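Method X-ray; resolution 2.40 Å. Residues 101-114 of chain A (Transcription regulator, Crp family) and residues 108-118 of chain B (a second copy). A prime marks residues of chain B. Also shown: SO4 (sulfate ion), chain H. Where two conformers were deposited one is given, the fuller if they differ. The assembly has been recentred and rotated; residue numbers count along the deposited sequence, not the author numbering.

Chain A 101-114: FREDYLALIRRLPL
Chain B, residues 108-118: LIRRLPLVAHN

A sulfate ion, probably from the crystallisation liquor, ties the two copies together at one side of this contact: Arg110 NE donates to SO4 O2 at 3.2 Å, and the backbone Leu114′ N donates to SO4 O4 at 3.0 Å. Leu114′ N, in the first turn of a helix, has no backbone acceptor within the stretch and so is free for the ion.

The rest is built around two copies of one motif, a helix broken by Leu-Pro and then resumed. Chain A runs helical from Arg102, turns through extended Leu112 (phi/psi -134/79), and is helical again by Leu114, Pro113 having phi/psi -53/-32. Chain B repeats the break, with Leu112′ at -132/81 and Pro113′ at -54/-29. The prolines set the register: their CA atoms lie 5.0 Å apart, and Pro113 CG meets Pro113′ CG at 4.0 Å. Helix 102-111 and helix 114-118 of chain B run at 125° between their N-to-C directions, their axes approaching to 10.2 Å.

Around the proline pair the packing is reciprocal. Pro113′ CB sits 3.2 Å from Ile109 O, and Pro113 CB sits 3.5 Å from Ile109′ O. The isoleucine side chains add to each contact, Ile109 CG1 to Pro113′ CB at 4.2 Å and Pro113 CB to Ile109′ CG1 at 4.4 Å. Both prolines have C-gamma exo pucker, and both isoleucines take chi1 p, chi2 t and point toward the partner. A compact ring suits a place where backbones come this close. Leu112 and Leu112′, both m,t, point away and are buried elsewhere in the structure.

His117′ points toward chain A with chi1 t (160°) and chi2 87°, and loses 82 Å² of surface to it. Its ND1 shares a hydrogen bond with Tyr105 OH at 2.7 Å, and either atom could be the donor. The CA-to-CB bond of Tyr105 points sideways, but chi1 t (154°) and chi2 80° carry the hydroxyl across. The rings meet rim to rim, centroids 5.6 Å apart and planes at 50°, so the hydroxyl meets the imidazole at its edge in a buried site. Ile109 CD1 packs on His117′ CB at 3.6 Å, and extended Arg102 (t,t,t) brings NH1 to 3.7 Å from His117′ CE1.

Arg110 points away at CA-CB, yet its chain (chi1 t, chi2 136°, chi3 m) returns to the partner, placing NH2 4.2 Å from Leu114′ CD1 with the sulfate also at the guanidinium edge. Leu114′ is t,p. Between the two stretches 470 Å² is buried, both sides summed.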

# COMPACT_ATOMS: atom_id res chain seq x y z
N PHE A 101 -6.48 -23.46 -10.20
CA PHE A 101 -7.00 -23.61 -8.85
C PHE A 101 -5.91 -23.97 -7.84
O PHE A 101 -4.88 -24.56 -8.22
CB PHE A 101 -8.19 -24.57 -8.84
CG PHE A 101 -9.44 -23.98 -9.47
CD1 PHE A 101 -9.67 -24.10 -10.84
CD2 PHE A 101 -10.33 -23.21 -8.71
CE1 PHE A 101 -10.78 -23.51 -11.43
CE2 PHE A 101 -11.46 -22.62 -9.30
CZ PHE A 101 -11.68 -22.77 -10.66
N ARG A 102 -6.13 -23.61 -6.58
CA ARG A 102 -5.07 -23.73 -5.58
C ARG A 102 -4.49 -25.15 -5.46
O ARG A 102 -3.27 -25.31 -5.47
CB ARG A 102 -5.49 -23.17 -4.21
CG ARG A 102 -4.35 -23.24 -3.17
CD ARG A 102 -4.52 -22.33 -1.94
NE ARG A 102 -3.79 -22.87 -0.78
CZ ARG A 102 -2.63 -22.41 -0.28
NH1 ARG A 102 -2.02 -21.35 -0.81
NH2 ARG A 102 -2.09 -23.01 0.77
N GLU A 103 -5.33 -26.18 -5.37
CA GLU A 103 -4.83 -27.55 -5.23
C GLU A 103 -4.00 -27.99 -6.45
O GLU A 103 -3.05 -28.78 -6.33
CB GLU A 103 -5.96 -28.55 -4.95
CG GLU A 103 -6.92 -28.80 -6.14
CD GLU A 103 -7.62 -30.17 -6.06
OE1 GLU A 103 -8.04 -30.56 -4.94
OE2 GLU A 103 -7.75 -30.85 -7.12
N ASP A 104 -4.34 -27.45 -7.62
CA ASP A 104 -3.59 -27.75 -8.84
C ASP A 104 -2.30 -26.92 -8.92
O ASP A 104 -1.31 -27.35 -9.47
CB ASP A 104 -4.45 -27.54 -10.09
CG ASP A 104 -5.58 -28.55 -10.19
OD1 ASP A 104 -5.36 -29.73 -9.86
OD2 ASP A 104 -6.69 -28.15 -10.60
N TYR A 105 -2.34 -25.73 -8.36
CA TYR A 105 -1.15 -24.91 -8.24
C TYR A 105 -0.10 -25.62 -7.38
O TYR A 105 1.07 -25.68 -7.73
CB TYR A 105 -1.51 -23.56 -7.62
CG TYR A 105 -0.37 -22.89 -6.89
CD1 TYR A 105 0.62 -22.19 -7.59
CD2 TYR A 105 -0.26 -22.97 -5.51
CE1 TYR A 105 1.67 -21.58 -6.93
CE2 TYR A 105 0.78 -22.36 -4.84
CZ TYR A 105 1.75 -21.67 -5.56
OH TYR A 105 2.78 -21.05 -4.88
N LEU A 106 -0.55 -26.16 -6.25
CA LEU A 106 0.33 -26.85 -5.32
C LEU A 106 0.96 -28.08 -5.95
O LEU A 106 2.13 -28.39 -5.69
CB LEU A 106 -0.42 -27.24 -4.04
CG LEU A 106 -0.61 -26.08 -3.07
CD1 LEU A 106 -1.41 -26.50 -1.84
CD2 LEU A 106 0.76 -25.54 -2.69
N ALA A 107 0.19 -28.79 -6.78
CA ALA A 107 0.71 -29.97 -7.45
C ALA A 107 1.72 -29.55 -8.51
O ALA A 107 2.73 -30.22 -8.73
CB ALA A 107 -0.41 -30.78 -8.07
N LEU A 108 1.45 -28.42 -9.16
CA LEU A 108 2.26 -27.98 -10.28
C LEU A 108 3.68 -27.54 -9.85
O LEU A 108 4.69 -27.98 -10.45
CB LEU A 108 1.56 -26.84 -11.01
CG LEU A 108 2.37 -26.06 -12.04
CD1 LEU A 108 2.85 -26.98 -13.16
CD2 LEU A 108 1.55 -24.88 -12.58
N ILE A 109 3.76 -26.71 -8.83
CA ILE A 109 5.06 -26.24 -8.38
C ILE A 109 5.88 -27.39 -7.77
O ILE A 109 7.10 -27.31 -7.69
CB ILE A 109 4.95 -25.05 -7.41
CG1 ILE A 109 4.60 -25.53 -6.00
CG2 ILE A 109 3.92 -24.04 -7.93
CD1 ILE A 109 4.60 -24.42 -4.95
N ARG A 110 5.20 -28.44 -7.35
CA ARG A 110 5.85 -29.63 -6.85
C ARG A 110 6.58 -30.32 -8.01
O ARG A 110 7.60 -30.98 -7.83
CB ARG A 110 4.80 -30.56 -6.24
CG ARG A 110 5.35 -31.66 -5.34
CD ARG A 110 4.50 -31.78 -4.07
NE ARG A 110 4.50 -30.53 -3.30
CZ ARG A 110 3.42 -29.82 -3.02
NH1 ARG A 110 2.23 -30.24 -3.44
NH2 ARG A 110 3.51 -28.69 -2.31
N ARG A 111 6.05 -30.09 -9.21
CA ARG A 111 6.55 -30.69 -10.44
C ARG A 111 7.44 -29.71 -11.21
O ARG A 111 8.38 -30.12 -11.87
CB ARG A 111 5.35 -31.11 -11.30
CG ARG A 111 5.67 -31.76 -12.62
CD ARG A 111 6.29 -33.14 -12.44
NE ARG A 111 6.65 -33.72 -13.73
CZ ARG A 111 7.77 -33.42 -14.39
NH1 ARG A 111 8.62 -32.55 -13.87
NH2 ARG A 111 8.01 -33.99 -15.56
N LEU A 112 7.13 -28.42 -11.12
CA LEU A 112 7.93 -27.35 -11.76
C LEU A 112 8.17 -26.18 -10.80
O LEU A 112 7.50 -25.13 -10.87
CB LEU A 112 7.27 -26.87 -13.04
CG LEU A 112 7.21 -27.95 -14.14
CD1 LEU A 112 6.35 -27.47 -15.30
CD2 LEU A 112 8.63 -28.34 -14.60
N PRO A 113 9.14 -26.35 -9.89
CA PRO A 113 9.43 -25.37 -8.83
C PRO A 113 9.65 -23.95 -9.36
O PRO A 113 9.31 -22.98 -8.68
CB PRO A 113 10.70 -25.92 -8.18
CG PRO A 113 10.65 -27.40 -8.45
CD PRO A 113 10.01 -27.54 -9.81
N LEU A 114 10.21 -23.83 -10.56
CA LEU A 114 10.46 -22.55 -11.20
C LEU A 114 9.19 -21.70 -11.35
O LEU A 114 9.25 -20.47 -11.39
CB LEU A 114 11.10 -22.78 -12.56
CG LEU A 114 11.99 -21.69 -13.14
CD1 LEU A 114 13.07 -21.24 -12.12
CD2 LEU A 114 12.63 -22.19 -14.45
N LEU B 108 18.03 -25.29 -3.87
CA LEU B 108 17.16 -25.65 -2.75
C LEU B 108 15.69 -25.86 -3.15
O LEU B 108 15.06 -26.84 -2.75
CB LEU B 108 17.25 -24.63 -1.62
CG LEU B 108 16.21 -24.80 -0.50
CD1 LEU B 108 16.35 -26.18 0.15
CD2 LEU B 108 16.33 -23.69 0.55
N ILE B 109 15.13 -24.92 -3.92
CA ILE B 109 13.71 -25.02 -4.28
C ILE B 109 13.44 -26.22 -5.17
O ILE B 109 12.32 -26.72 -5.21
CB ILE B 109 13.16 -23.72 -4.90
CG1 ILE B 109 13.81 -23.44 -6.25
CG2 ILE B 109 13.35 -22.55 -3.94
CD1 ILE B 109 13.14 -22.33 -7.00
N ARG B 110 14.48 -26.70 -5.86
CA ARG B 110 14.37 -27.92 -6.68
C ARG B 110 14.12 -29.15 -5.81
O ARG B 110 13.47 -30.10 -6.24
CB ARG B 110 15.62 -28.13 -7.54
CG ARG B 110 15.64 -27.30 -8.80
CD ARG B 110 16.83 -27.69 -9.69
NE ARG B 110 16.49 -27.52 -11.10
CZ ARG B 110 17.10 -28.15 -12.11
NH1 ARG B 110 18.09 -29.00 -11.86
NH2 ARG B 110 16.71 -27.93 -13.36
N ARG B 111 14.64 -29.11 -4.59
CA ARG B 111 14.34 -30.13 -3.60
C ARG B 111 13.11 -29.79 -2.74
O ARG B 111 12.34 -30.70 -2.40
CB ARG B 111 15.57 -30.40 -2.71
CG ARG B 111 16.59 -31.34 -3.36
CD ARG B 111 16.87 -32.58 -2.52
NE ARG B 111 17.82 -32.29 -1.45
CZ ARG B 111 18.40 -33.22 -0.68
NH1 ARG B 111 18.12 -34.51 -0.86
NH2 ARG B 111 19.26 -32.86 0.26
N LEU B 112 12.91 -28.51 -2.41
CA LEU B 112 11.74 -28.09 -1.63
C LEU B 112 10.99 -26.88 -2.19
O LEU B 112 11.16 -25.76 -1.71
CB LEU B 112 12.13 -27.79 -0.17
CG LEU B 112 12.70 -28.96 0.63
CD1 LEU B 112 13.15 -28.52 2.04
CD2 LEU B 112 11.69 -30.11 0.68
N PRO B 113 10.12 -27.11 -3.20
CA PRO B 113 9.39 -26.03 -3.88
C PRO B 113 8.62 -25.17 -2.89
O PRO B 113 8.40 -23.97 -3.11
CB PRO B 113 8.39 -26.80 -4.77
CG PRO B 113 8.95 -28.15 -4.94
CD PRO B 113 9.72 -28.44 -3.67
N LEU B 114 8.22 -25.78 -1.78
CA LEU B 114 7.43 -25.09 -0.77
C LEU B 114 8.16 -23.87 -0.19
O LEU B 114 7.53 -22.97 0.42
CB LEU B 114 7.03 -26.07 0.34
CG LEU B 114 5.81 -25.69 1.18
CD1 LEU B 114 4.56 -25.51 0.28
CD2 LEU B 114 5.57 -26.71 2.29
N VAL B 115 9.48 -23.82 -0.40
CA VAL B 115 10.27 -22.65 0.00
C VAL B 115 10.00 -21.48 -0.93
O VAL B 115 9.86 -20.35 -0.49
CB VAL B 115 11.78 -22.95 0.01
CG1 VAL B 115 12.57 -21.67 0.27
CG2 VAL B 115 12.10 -24.01 1.05
N ALA B 116 9.95 -21.76 -2.23
CA ALA B 116 9.63 -20.72 -3.19
C ALA B 116 8.22 -20.21 -2.95
O ALA B 116 7.98 -19.00 -2.95
CB ALA B 116 9.77 -21.24 -4.61
N HIS B 117 7.28 -21.13 -2.73
CA HIS B 117 5.89 -20.75 -2.46
C HIS B 117 5.78 -19.91 -1.20
O HIS B 117 5.02 -18.95 -1.15
CB HIS B 117 5.00 -21.97 -2.30
CG HIS B 117 3.72 -21.68 -1.57
ND1 HIS B 117 2.58 -21.22 -2.21
CD2 HIS B 117 3.41 -21.76 -0.26
CE1 HIS B 117 1.62 -21.05 -1.32
NE2 HIS B 117 2.10 -21.37 -0.13
N ASN B 118 6.55 -20.28 -0.17
CA ASN B 118 6.53 -19.53 1.08
C ASN B 118 7.03 -18.11 0.92
O ASN B 118 6.54 -17.20 1.60
CB ASN B 118 7.27 -20.27 2.20
CG ASN B 118 6.43 -21.37 2.82
OD1 ASN B 118 5.20 -21.34 2.77
ND2 ASN B 118 7.10 -22.37 3.38
S SO4 H . 7.92 -29.75 -0.39
O1 SO4 H . 8.64 -30.90 -0.94
O2 SO4 H . 6.59 -29.70 -1.00
O3 SO4 H . 7.78 -29.89 1.06
O4 SO4 H . 8.66 -28.54 -0.71